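Local coordinates for protein Two-component sensor histidine kinase (Nostoc sp., PDB 6OZB) that probably senses light through a bilin chromophore held in its GAF domain and passes the signal on as a two-component histidine kinase, at residues T49-I54 and E68-N73; Q114-D119 and I126-C131; M146-S151 and V167-E172. The protein carries 1 engineered substitution. All coordinates share one frame; numbering follows the deposited sequence.

Contact 1: residues T49-I54 and E68-N73; sequences TDRVMI and ESIHEN. Engineered in segment 68-73: His71 (natural residue Tyr).
Arg51 and Ile70 meet through branches that their first torsions place: Arg51 CG is anti to the backbone N (chi1 177°), whereas Ile70 CG1 is anti to the carbonyl carbon. The two side chains lie side by side and point the same way, Arg51 CG 3.7 Å from Ile70 CG1. Further out, Arg51 CD passes Glu68 OE1 at 3.6 Å. Guanidinium and carboxylate do not pair, however: Arg51 NE stays 4.7 Å from Glu68 OE1, while Arg51 turns to Pro76 O and His169 and Glu68 to Ser77 and Leu78. Met53, on the same face, runs alongside Glu68, with its CG 4.0 Å from Glu68 CG. Beneath these side chains is an antiparallel hairpin, in which Val52 and Ser69 form the hydrogen-bonded pair; Val52 N reaches Ser69 O at 3.0 Å. One residue after Ile70, the engineered His71 donates its N-H to Asp50 O, with His71 N 3.0 Å from Asp50 O and tilted 31° from the carbonyl plane. Asp50 and Arg51 together face His169 in a classic beta bulge. Strand 161-170 flanks strand 51-57 on the side away from strand 63-70, Met53 touches the phycoerythrobilin, and helix 32-47 reaches Val52 and His71 through Arg44.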
loop_
_atom_site.group_PDB
_atom_site.type_symbol
_atom_site.label_atom_id
_atom_site.label_comp_id
_atom_site.label_asym_id
_atom_site.label_seq_id
_atom_site.Cartn_x
_atom_site.Cartn_y
_atom_site.Cartn_z
ATOM N N THR C 49 -15.067 -7.813 -17.596
ATOM C CA THR C 49 -15.770 -7.539 -16.356
ATOM C C THR C 49 -17.281 -7.530 -16.560
ATOM O O THR C 49 -17.763 -7.445 -17.700
ATOM C CB THR C 49 -15.325 -6.206 -15.816
ATOM O OG1 THR C 49 -15.416 -5.260 -16.878
ATOM C CG2 THR C 49 -13.894 -6.293 -15.317
ATOM N N ASP C 50 -18.032 -7.570 -15.461
ATOM C CA ASP C 50 -19.480 -7.746 -15.546
ATOM C C ASP C 50 -20.221 -6.533 -16.080
ATOM O O ASP C 50 -21.270 -6.700 -16.664
ATOM C CB ASP C 50 -20.073 -8.085 -14.187
ATOM C CG ASP C 50 -19.652 -9.453 -13.655
ATOM O OD1 ASP C 50 -19.470 -10.411 -14.447
ATOM O OD2 ASP C 50 -19.531 -9.557 -12.401
ATOM N N ARG C 51 -19.701 -5.325 -15.835
ATOM C CA ARG C 51 -20.410 -4.091 -16.211
ATOM C C ARG C 51 -19.397 -2.993 -16.476
ATOM O O ARG C 51 -18.582 -2.683 -15.610
ATOM C CB ARG C 51 -21.401 -3.677 -15.103
ATOM C CG ARG C 51 -22.165 -2.346 -15.338
ATOM C CD ARG C 51 -23.332 -2.148 -14.355
ATOM N NE ARG C 51 -22.870 -1.929 -12.982
ATOM C CZ ARG C 51 -23.627 -2.035 -11.897
ATOM N NH1 ARG C 51 -24.910 -2.369 -11.983
ATOM N NH2 ARG C 51 -23.085 -1.831 -10.703
ATOM N N VAL C 52 -19.428 -2.445 -17.696
ATOM C CA VAL C 52 -18.603 -1.296 -18.070
ATOM C C VAL C 52 -19.555 -0.188 -18.469
ATOM O O VAL C 52 -20.532 -0.435 -19.165
ATOM C CB VAL C 52 -17.636 -1.623 -19.205
ATOM C CG1 VAL C 52 -16.916 -0.385 -19.719
ATOM C CG2 VAL C 52 -16.624 -2.644 -18.712
ATOM N N MET C 53 -19.283 1.020 -17.987
ATOM C CA MET C 53 -20.145 2.182 -18.234
ATOM C C MET C 53 -19.323 3.389 -18.613
ATOM O O MET C 53 -18.170 3.509 -18.206
ATOM C CB MET C 53 -20.961 2.504 -17.000
ATOM C CG MET C 53 -21.803 1.354 -16.523
ATOM S SD MET C 53 -22.552 1.737 -14.942
ATOM C CE MET C 53 -21.103 1.793 -13.929
ATOM N N ILE C 54 -19.922 4.285 -19.395
ATOM C CA ILE C 54 -19.361 5.612 -19.553
ATOM C C ILE C 54 -20.331 6.582 -18.884
ATOM O O ILE C 54 -21.553 6.545 -19.107
ATOM C CB ILE C 54 -19.098 5.935 -21.030
ATOM C CG1 ILE C 54 -17.953 5.033 -21.502
ATOM C CG2 ILE C 54 -18.760 7.426 -21.202
ATOM C CD1 ILE C 54 -17.480 5.264 -22.868
ATOM N N GLU C 68 -23.513 1.675 -21.494
ATOM C CA GLU C 68 -23.341 0.553 -20.595
ATOM C C GLU C 68 -23.341 -0.772 -21.360
ATOM O O GLU C 68 -24.134 -0.972 -22.297
ATOM C CB GLU C 68 -24.450 0.584 -19.562
ATOM C CG GLU C 68 -24.522 -0.605 -18.629
ATOM C CD GLU C 68 -25.706 -0.493 -17.726
ATOM O OE1 GLU C 68 -25.503 -0.270 -16.514
ATOM O OE2 GLU C 68 -26.844 -0.596 -18.240
ATOM N N SER C 69 -22.441 -1.666 -20.966
ATOM C CA SER C 69 -22.456 -3.032 -21.454
ATOM C C SER C 69 -22.282 -3.990 -20.286
ATOM O O SER C 69 -21.383 -3.844 -19.463
ATOM C CB SER C 69 -21.374 -3.222 -22.543
ATOM O OG SER C 69 -21.325 -4.552 -23.022
ATOM N N ILE C 70 -23.204 -4.936 -20.197
ATOM C CA ILE C 70 -23.234 -5.896 -19.118
ATOM C C ILE C 70 -23.160 -7.311 -19.670
ATOM O O ILE C 70 -23.759 -7.624 -20.685
ATOM C CB ILE C 70 -24.504 -5.716 -18.260
ATOM C CG1 ILE C 70 -24.399 -4.368 -17.526
ATOM C CG2 ILE C 70 -24.686 -6.891 -17.263
ATOM C CD1 ILE C 70 -25.663 -3.977 -16.770
ATOM N N HIS C 71 -22.425 -8.160 -18.972
ATOM C CA HIS C 71 -22.300 -9.565 -19.324
ATOM C C HIS C 71 -23.439 -10.396 -18.736
ATOM O O HIS C 71 -23.519 -10.526 -17.537
ATOM C CB HIS C 71 -20.976 -10.116 -18.788
ATOM C CG HIS C 71 -20.659 -11.503 -19.246
ATOM N ND1 HIS C 71 -20.584 -11.859 -20.576
ATOM C CD2 HIS C 71 -20.446 -12.638 -18.541
ATOM C CE1 HIS C 71 -20.290 -13.146 -20.666
ATOM N NE2 HIS C 71 -20.205 -13.641 -19.445
ATOM N N GLU C 72 -24.291 -10.959 -19.582
ATOM C CA GLU C 72 -25.304 -11.935 -19.155
ATOM C C GLU C 72 -26.180 -11.432 -18.009
ATOM O O GLU C 72 -26.487 -12.186 -17.084
ATOM C CB GLU C 72 -24.620 -13.255 -18.768
ATOM C CG GLU C 72 -24.015 -13.920 -20.002
ATOM C CD GLU C 72 -23.241 -15.165 -19.676
ATOM O OE1 GLU C 72 -22.908 -15.375 -18.491
ATOM O OE2 GLU C 72 -22.960 -15.931 -20.617
ATOM N N ASN C 73 -26.576 -10.162 -18.086
ATOM C CA ASN C 73 -27.449 -9.567 -17.067
ATOM C C ASN C 73 -26.924 -9.791 -15.670
ATOM O O ASN C 73 -27.701 -9.947 -14.734
ATOM C CB ASN C 73 -28.882 -10.113 -17.168
ATOM C CG ASN C 73 -29.525 -9.780 -18.485
ATOM O OD1 ASN C 73 -29.570 -8.612 -18.885
ATOM N ND2 ASN C 73 -30.015 -10.787 -19.176
#

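Contact 2: residues Q114-D119 and I126-C131; sequences QSPVHD and ISEDIC
Pro116 and Glu128 touch across the loop that connects strands 111-115 and 131-134, two neighbours in the antiparallel sheet of the GAF fold. Glu128 can be followed outward. Its CB lies 3.7 Å from Pro116 CD, and its CG, set beside the backbone N by a chi1 of -60°, remains against the ring, 4.0 Å from Pro116 CG. The chain bends at chi2 (-58°), which turns CD. At the tip, Glu128 OE2 lies 3.1 Å from Ile126 O, two acceptors and so not a hydrogen bond. Glu128 OE2 is also 4.6 Å from Asp119 OD2, which may slightly disfavour two negative charges; Asp119 OD1 is engaged by Ser99. The contact between Glu128 and Pro116 is therefore aliphatic, made by the glutamate's methylenes on the proline ring rather than by its acid group.

Toward the sheet, Ser115 CB packs on Ile130 CG1, and both residues also touch Leu181 of helix 178-201. The strands join at Gln114 and Cys131, an antiparallel hydrogen-bonded pair: Gln114 N reaches Cys131 O at 3.0 Å, and Cys131 N returns a longer bond to Gln114 O, from above that carbonyl's plane. The side-chain amide of Gln114 bonds Ser103 through NE2 and Arg133 through OE1, near a bound phycoerythrobilin. Cys131 also packs on Ile130 of the second subunit, which places this end of the connection at the interface between two copies of the protein. Two buried backbone amides, Ile126 N and Glu128 N, have no partner in the model. Between them in sequence, the hydroxyl of Ser127 does find one, donating from OG to Val117 O across 2.6 Å and lying in the plane of that carbonyl.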
loop_
_atom_site.group_PDB
_atom_site.type_symbol
_atom_site.label_atom_id
_atom_site.label_comp_id
_atom_site.label_asym_id
_atom_site.label_seq_id
_atom_site.Cartn_x
_atom_site.Cartn_y
_atom_site.Cartn_z
ATOM N N GLN C 114 -4.225 4.023 -6.532
ATOM C CA GLN C 114 -4.337 5.184 -7.391
ATOM C C GLN C 114 -3.045 5.437 -8.104
ATOM O O GLN C 114 -1.941 5.302 -7.548
ATOM C CB GLN C 114 -4.787 6.391 -6.573
ATOM C CG GLN C 114 -6.264 6.228 -6.162
ATOM C CD GLN C 114 -6.863 7.448 -5.508
ATOM O OE1 GLN C 114 -6.267 8.067 -4.620
ATOM N NE2 GLN C 114 -8.058 7.824 -5.969
ATOM N N SER C 115 -3.195 5.773 -9.376
ATOM C CA SER C 115 -2.057 5.977 -10.256
ATOM C C SER C 115 -2.315 7.238 -11.049
ATOM O O SER C 115 -3.258 7.278 -11.826
ATOM C CB SER C 115 -1.865 4.777 -11.188
ATOM O OG SER C 115 -0.862 5.026 -12.133
ATOM N N PRO C 116 -1.533 8.297 -10.804
ATOM C CA PRO C 116 -1.641 9.489 -11.635
ATOM C C PRO C 116 -1.017 9.239 -12.985
ATOM O O PRO C 116 -0.159 8.355 -13.099
ATOM C CB PRO C 116 -0.821 10.540 -10.871
ATOM C CG PRO C 116 -0.572 9.962 -9.531
ATOM C CD PRO C 116 -0.561 8.499 -9.718
ATOM N N VAL C 117 -1.439 10.004 -13.984
ATOM C CA VAL C 117 -0.762 10.027 -15.270
ATOM C C VAL C 117 0.332 11.080 -15.150
ATOM O O VAL C 117 1.456 10.905 -15.626
ATOM C CB VAL C 117 -1.711 10.364 -16.415
ATOM C CG1 VAL C 117 -0.946 10.428 -17.729
ATOM C CG2 VAL C 117 -2.800 9.324 -16.498
ATOM N N HIS C 118 -0.041 12.174 -14.489
ATOM C CA HIS C 118 0.808 13.336 -14.246
ATOM C C HIS C 118 0.223 13.960 -12.976
ATOM O O HIS C 118 -0.992 14.127 -12.886
ATOM C CB HIS C 118 0.815 14.250 -15.479
ATOM C CG HIS C 118 1.747 13.782 -16.557
ATOM N ND1 HIS C 118 2.905 13.086 -16.283
ATOM C CD2 HIS C 118 1.665 13.855 -17.907
ATOM C CE1 HIS C 118 3.516 12.784 -17.414
ATOM N NE2 HIS C 118 2.784 13.238 -18.415
ATOM N N ASP C 119 1.070 14.345 -12.020
ATOM C CA ASP C 119 0.635 14.419 -10.624
ATOM C C ASP C 119 0.578 15.806 -9.951
ATOM O O ASP C 119 -0.490 16.421 -9.909
ATOM C CB ASP C 119 1.570 13.506 -9.805
ATOM C CG ASP C 119 0.947 13.022 -8.508
ATOM O OD1 ASP C 119 -0.152 13.493 -8.150
ATOM O OD2 ASP C 119 1.570 12.170 -7.840
ATOM N N ILE C 126 4.545 13.774 -12.812
ATOM C CA ILE C 126 5.260 12.539 -13.153
ATOM C C ILE C 126 4.367 11.284 -13.083
ATOM O O ILE C 126 3.554 11.135 -12.166
ATOM C CB ILE C 126 6.494 12.357 -12.224
ATOM C CG1 ILE C 126 7.461 13.539 -12.392
ATOM C CG2 ILE C 126 7.225 11.052 -12.533
ATOM C CD1 ILE C 126 8.539 13.635 -11.326
ATOM N N SER C 127 4.532 10.396 -14.069
ATOM C CA SER C 127 3.822 9.108 -14.130
ATOM C C SER C 127 4.330 8.122 -13.071
ATOM O O SER C 127 5.539 7.927 -12.926
ATOM C CB SER C 127 3.963 8.488 -15.526
ATOM O OG SER C 127 3.342 9.289 -16.520
ATOM N N GLU C 128 3.399 7.485 -12.361
ATOM C CA GLU C 128 3.731 6.710 -11.163
ATOM C C GLU C 128 3.426 5.206 -11.274
ATOM O O GLU C 128 3.019 4.708 -12.325
ATOM C CB GLU C 128 2.945 7.266 -9.971
ATOM C CG GLU C 128 3.212 8.731 -9.638
ATOM C CD GLU C 128 4.660 9.024 -9.330
ATOM O OE1 GLU C 128 5.288 8.228 -8.602
ATOM O OE2 GLU C 128 5.167 10.062 -9.809
ATOM N N ASP C 129 3.605 4.512 -10.152
ATOM C CA ASP C 129 3.190 3.122 -9.989
ATOM C C ASP C 129 1.918 3.187 -9.166
ATOM O O ASP C 129 1.595 4.246 -8.625
ATOM C CB ASP C 129 4.232 2.275 -9.256
ATOM C CG ASP C 129 5.552 2.218 -9.972
ATOM O OD1 ASP C 129 5.570 2.394 -11.206
ATOM O OD2 ASP C 129 6.577 1.998 -9.292
ATOM N N ILE C 130 1.213 2.070 -9.033
ATOM C CA ILE C 130 -0.053 2.087 -8.316
ATOM C C ILE C 130 0.234 1.944 -6.836
ATOM O O ILE C 130 0.908 1.007 -6.418
ATOM C CB ILE C 130 -0.989 0.964 -8.762
ATOM C CG1 ILE C 130 -1.232 1.045 -10.267
ATOM C CG2 ILE C 130 -2.315 1.063 -8.017
ATOM C CD1 ILE C 130 -1.827 -0.211 -10.852
ATOM N N CYS C 131 -0.280 2.901 -6.060
ATOM C CA CYS C 131 -0.078 2.981 -4.609
ATOM C C CYS C 131 -1.412 2.746 -3.878
ATOM O O CYS C 131 -2.406 3.431 -4.166
ATOM C CB CYS C 131 0.518 4.343 -4.240
ATOM S SG CYS C 131 0.845 4.610 -2.473
#

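Contact 3: residues M146-S151 and V167-E172; sequences MGVKSS and VSHHSE. With PEB (phycoerythrobilin), chain F.
His169 meets both the chromophore and the opposite segment through its ring. NE2 donates a weak hydrogen bond to OD of the phycoerythrobilin, short at 2.7 Å but bent to 126° at the hydrogen, and OD lies at the ring's edge, near its plane. Ser151 OG also sits at the edge, 3.7 Å from His169 CD2. Two aliphatic groups come in obliquely: Val148 CG2 lies 3.7 Å from His169 ND1, and Met146 CE is 3.7 Å from His169 CE1. The methionine chain crosses the imidazole at about a right angle, its bend at chi3 (-58°) turning CE in beside the ring. Arg51 NH2 bonds ND1, so both ring nitrogens have partners.

The next shell is the hairpin of strands 150-158 and 161-170 in the antiparallel GAF sheet. Ser151 and His169 are a non-hydrogen-bonded pair; in the adjoining pair His170 N binds Ser150 O at 2.9 Å. Here a classic beta bulge sets Lys149 and Ser150 both against His170, whose carbonyl O accepts from both amides, Lys149 N at 2.9 Å. Farther out, a Schellman motif with Gly147 at positive phi ends the preceding helix. One water donates to both Gly147 O and Ser171 O, while the methylenes of Lys149 run past the latter, CD approaching Ser171 O to 3.3 Å.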
loop_
_atom_site.group_PDB
_atom_site.type_symbol
_atom_site.label_atom_id
_atom_site.label_comp_id
_atom_site.label_asym_id
_atom_site.label_seq_id
_atom_site.Cartn_x
_atom_site.Cartn_y
_atom_site.Cartn_z
ATOM N N MET C 146 -24.315 -2.200 -4.423
ATOM C CA MET C 146 -24.527 -2.572 -5.838
ATOM C C MET C 146 -24.091 -4.012 -6.153
ATOM O O MET C 146 -24.255 -4.488 -7.276
ATOM C CB MET C 146 -23.773 -1.629 -6.757
ATOM C CG MET C 146 -24.435 -0.295 -6.935
ATOM S SD MET C 146 -23.636 0.777 -8.114
ATOM C CE MET C 146 -22.002 0.925 -7.448
ATOM N N GLY C 147 -23.488 -4.674 -5.182
ATOM C CA GLY C 147 -22.970 -6.017 -5.384
ATOM C C GLY C 147 -21.620 -6.011 -6.102
ATOM O O GLY C 147 -21.209 -7.017 -6.677
ATOM N N VAL C 148 -20.934 -4.874 -6.071
ATOM C CA VAL C 148 -19.640 -4.719 -6.757
ATOM C C VAL C 148 -18.495 -5.008 -5.768
ATOM O O VAL C 148 -18.454 -4.419 -4.699
ATOM C CB VAL C 148 -19.494 -3.327 -7.308
ATOM C CG1 VAL C 148 -18.110 -3.103 -7.867
ATOM C CG2 VAL C 148 -20.548 -3.082 -8.379
ATOM N N LYS C 149 -17.580 -5.899 -6.141
ATOM C CA LYS C 149 -16.385 -6.203 -5.349
ATOM C C LYS C 149 -15.114 -5.580 -5.912
ATOM O O LYS C 149 -14.107 -5.439 -5.195
ATOM C CB LYS C 149 -16.216 -7.729 -5.243
ATOM C CG LYS C 149 -17.258 -8.344 -4.296
ATOM C CD LYS C 149 -17.079 -9.822 -4.079
ATOM C CE LYS C 149 -18.185 -10.363 -3.186
ATOM N NZ LYS C 149 -18.050 -11.834 -3.035
ATOM N N SER C 150 -15.163 -5.177 -7.183
ATOM C CA SER C 150 -14.038 -4.554 -7.861
ATOM C C SER C 150 -14.519 -3.414 -8.716
ATOM O O SER C 150 -15.389 -3.628 -9.573
ATOM C CB SER C 150 -13.329 -5.574 -8.770
ATOM O OG SER C 150 -12.414 -4.959 -9.668
ATOM N N SER C 151 -13.906 -2.244 -8.550
ATOM C CA SER C 151 -14.224 -1.087 -9.381
ATOM C C SER C 151 -12.933 -0.512 -9.949
ATOM O O SER C 151 -11.932 -0.419 -9.237
ATOM C CB SER C 151 -14.954 -0.038 -8.567
ATOM O OG SER C 151 -15.175 1.131 -9.320
ATOM N N VAL C 167 -15.891 3.491 -16.408
ATOM C CA VAL C 167 -16.099 2.750 -15.161
ATOM C C VAL C 167 -16.254 1.250 -15.420
ATOM O O VAL C 167 -17.086 0.842 -16.221
ATOM C CB VAL C 167 -17.334 3.224 -14.413
ATOM C CG1 VAL C 167 -17.451 2.545 -13.046
ATOM C CG2 VAL C 167 -17.296 4.705 -14.196
ATOM N N SER C 168 -15.470 0.437 -14.722
ATOM C CA SER C 168 -15.517 -1.010 -14.866
ATOM C C SER C 168 -15.835 -1.642 -13.513
ATOM O O SER C 168 -15.054 -1.495 -12.583
ATOM C CB SER C 168 -14.174 -1.508 -15.392
ATOM O OG SER C 168 -14.121 -2.931 -15.511
ATOM N N HIS C 169 -16.989 -2.301 -13.416
ATOM C CA HIS C 169 -17.453 -2.966 -12.190
ATOM C C HIS C 169 -17.438 -4.480 -12.355
ATOM O O HIS C 169 -17.775 -4.997 -13.426
ATOM C CB HIS C 169 -18.884 -2.600 -11.841
ATOM C CG HIS C 169 -19.070 -1.210 -11.312
ATOM N ND1 HIS C 169 -20.323 -0.647 -11.148
ATOM C CD2 HIS C 169 -18.182 -0.285 -10.888
ATOM C CE1 HIS C 169 -20.193 0.567 -10.637
ATOM N NE2 HIS C 169 -18.906 0.806 -10.465
ATOM N N HIS C 170 -17.092 -5.191 -11.281
ATOM C CA HIS C 170 -17.141 -6.647 -11.278
ATOM C C HIS C 170 -17.674 -7.169 -9.971
ATOM O O HIS C 170 -17.374 -6.615 -8.903
ATOM C CB HIS C 170 -15.765 -7.215 -11.554
ATOM C CG HIS C 170 -15.787 -8.600 -12.084
ATOM N ND1 HIS C 170 -16.421 -8.934 -13.260
ATOM C CD2 HIS C 170 -15.264 -9.745 -11.594
ATOM C CE1 HIS C 170 -16.270 -10.229 -13.481
ATOM N NE2 HIS C 170 -15.562 -10.741 -12.496
ATOM N N SER C 171 -18.486 -8.224 -10.061
ATOM C CA SER C 171 -19.170 -8.815 -8.898
ATOM C C SER C 171 -18.274 -9.735 -8.066
ATOM O O SER C 171 -18.672 -10.215 -6.991
ATOM C CB SER C 171 -20.393 -9.620 -9.354
ATOM O OG SER C 171 -20.001 -10.806 -10.030
ATOM N N GLU C 172 -17.063 -9.968 -8.557
ATOM C CA GLU C 172 -16.127 -10.842 -7.889
ATOM C C GLU C 172 -14.787 -10.180 -7.697
ATOM O O GLU C 172 -14.403 -9.275 -8.445
ATOM C CB GLU C 172 -15.971 -12.121 -8.702
ATOM C CG GLU C 172 -17.286 -12.901 -8.754
ATOM C CD GLU C 172 -17.196 -14.217 -9.491
ATOM O OE1 GLU C 172 -16.105 -14.562 -9.992
ATOM O OE2 GLU C 172 -18.237 -14.902 -9.576
HETATM C CHC PEB F . -18.909 7.376 -7.750
HETATM N NC PEB F . -17.275 7.805 -5.869
HETATM C C1C PEB F . -15.940 7.982 -5.670
HETATM C C2C PEB F . -15.274 7.874 -6.865
HETATM C C3C PEB F . -16.211 7.632 -7.846
HETATM C C4C PEB F . -17.469 7.593 -7.204
HETATM C CMC PEB F . -15.816 7.485 -9.304
HETATM C CAC PEB F . -13.720 8.020 -6.991
HETATM C CBC PEB F . -13.016 6.772 -6.485
HETATM C CGC PEB F . -13.087 5.714 -7.555
HETATM O O1C PEB F . -12.600 5.973 -8.692
HETATM O O2C PEB F . -13.610 4.583 -7.322
HETATM N ND PEB F . -18.440 5.413 -9.105
HETATM C C1D PEB F . -18.925 6.855 -9.102
HETATM C C2D PEB F . -20.302 6.737 -9.558
HETATM C C3D PEB F . -20.653 5.424 -9.784
HETATM C C4D PEB F . -19.566 4.547 -9.552
HETATM C CMD PEB F . -21.265 7.952 -9.647
HETATM C CAD PEB F . -22.082 4.973 -10.138
HETATM C CBD PEB F . -22.250 4.018 -11.105
HETATM O OD PEB F . -19.521 3.333 -9.687
HETATM N NA PEB F . -20.155 8.586 -1.805
HETATM C C1A PEB F . -21.571 8.517 -1.692
HETATM C C2A PEB F . -22.009 9.260 -0.457
HETATM C C3A PEB F . -20.758 9.829 0.194
HETATM C C4A PEB F . -19.603 9.362 -0.715
HETATM C CMA PEB F . -23.079 10.353 -0.767
HETATM C CBA PEB F . -21.547 9.766 2.640
HETATM O OA PEB F . -22.293 7.956 -2.499
HETATM C CHA PEB F . -18.294 9.593 -0.410
HETATM C CAA PEB F . -20.437 9.413 1.633
HETATM N NB PEB F . -17.176 8.801 -2.745
HETATM C C1B PEB F . -17.142 9.207 -1.334
HETATM C C2B PEB F . -15.785 9.242 -0.845
HETATM C C3B PEB F . -14.942 8.848 -1.932
HETATM C C4B PEB F . -15.781 8.570 -3.152
HETATM C CHB PEB F . -15.210 8.197 -4.343
HETATM C CMB PEB F . -15.376 9.623 0.542
HETATM C CAB PEB F . -13.433 8.726 -1.891
HETATM C CBB PEB F . -13.066 7.276 -1.659
HETATM C CGB PEB F . -11.548 7.277 -1.462
HETATM O O1B PEB F . -10.821 7.614 -2.443
HETATM O O2B PEB F . -11.056 6.983 -0.346
HETATM O O HOH W 1 -20.896 -9.540 -5.613
HETATM O O HOH W 2 -13.451 -4.031 -12.179
#

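In the fold
All three contacts reach one antiparallel sheet, contact 2 only by the Gln114-Cys131 pair. Contacts 1 and 3 lie in adjacent hairpins, with centres 10 Å apart, joined where strand 51-57 pairs with strand 161-170. Arg51 O lies 2.7 Å from His169 N, Asp50 OD2 is 2.7 Å from Ser171 OG, and Met53 CE packs 3.6 Å from His169 CE1. Met53 and His169 thereby bring both contacts to the phycoerythrobilin pocket. Contact 2 stands apart toward the other end of the sheet, its centre about 26 Å from that of contact 1 and 22 Å from that of contact 3, though the side chain of Gln114 lies about 4 Å from a bound phycoerythrobilin.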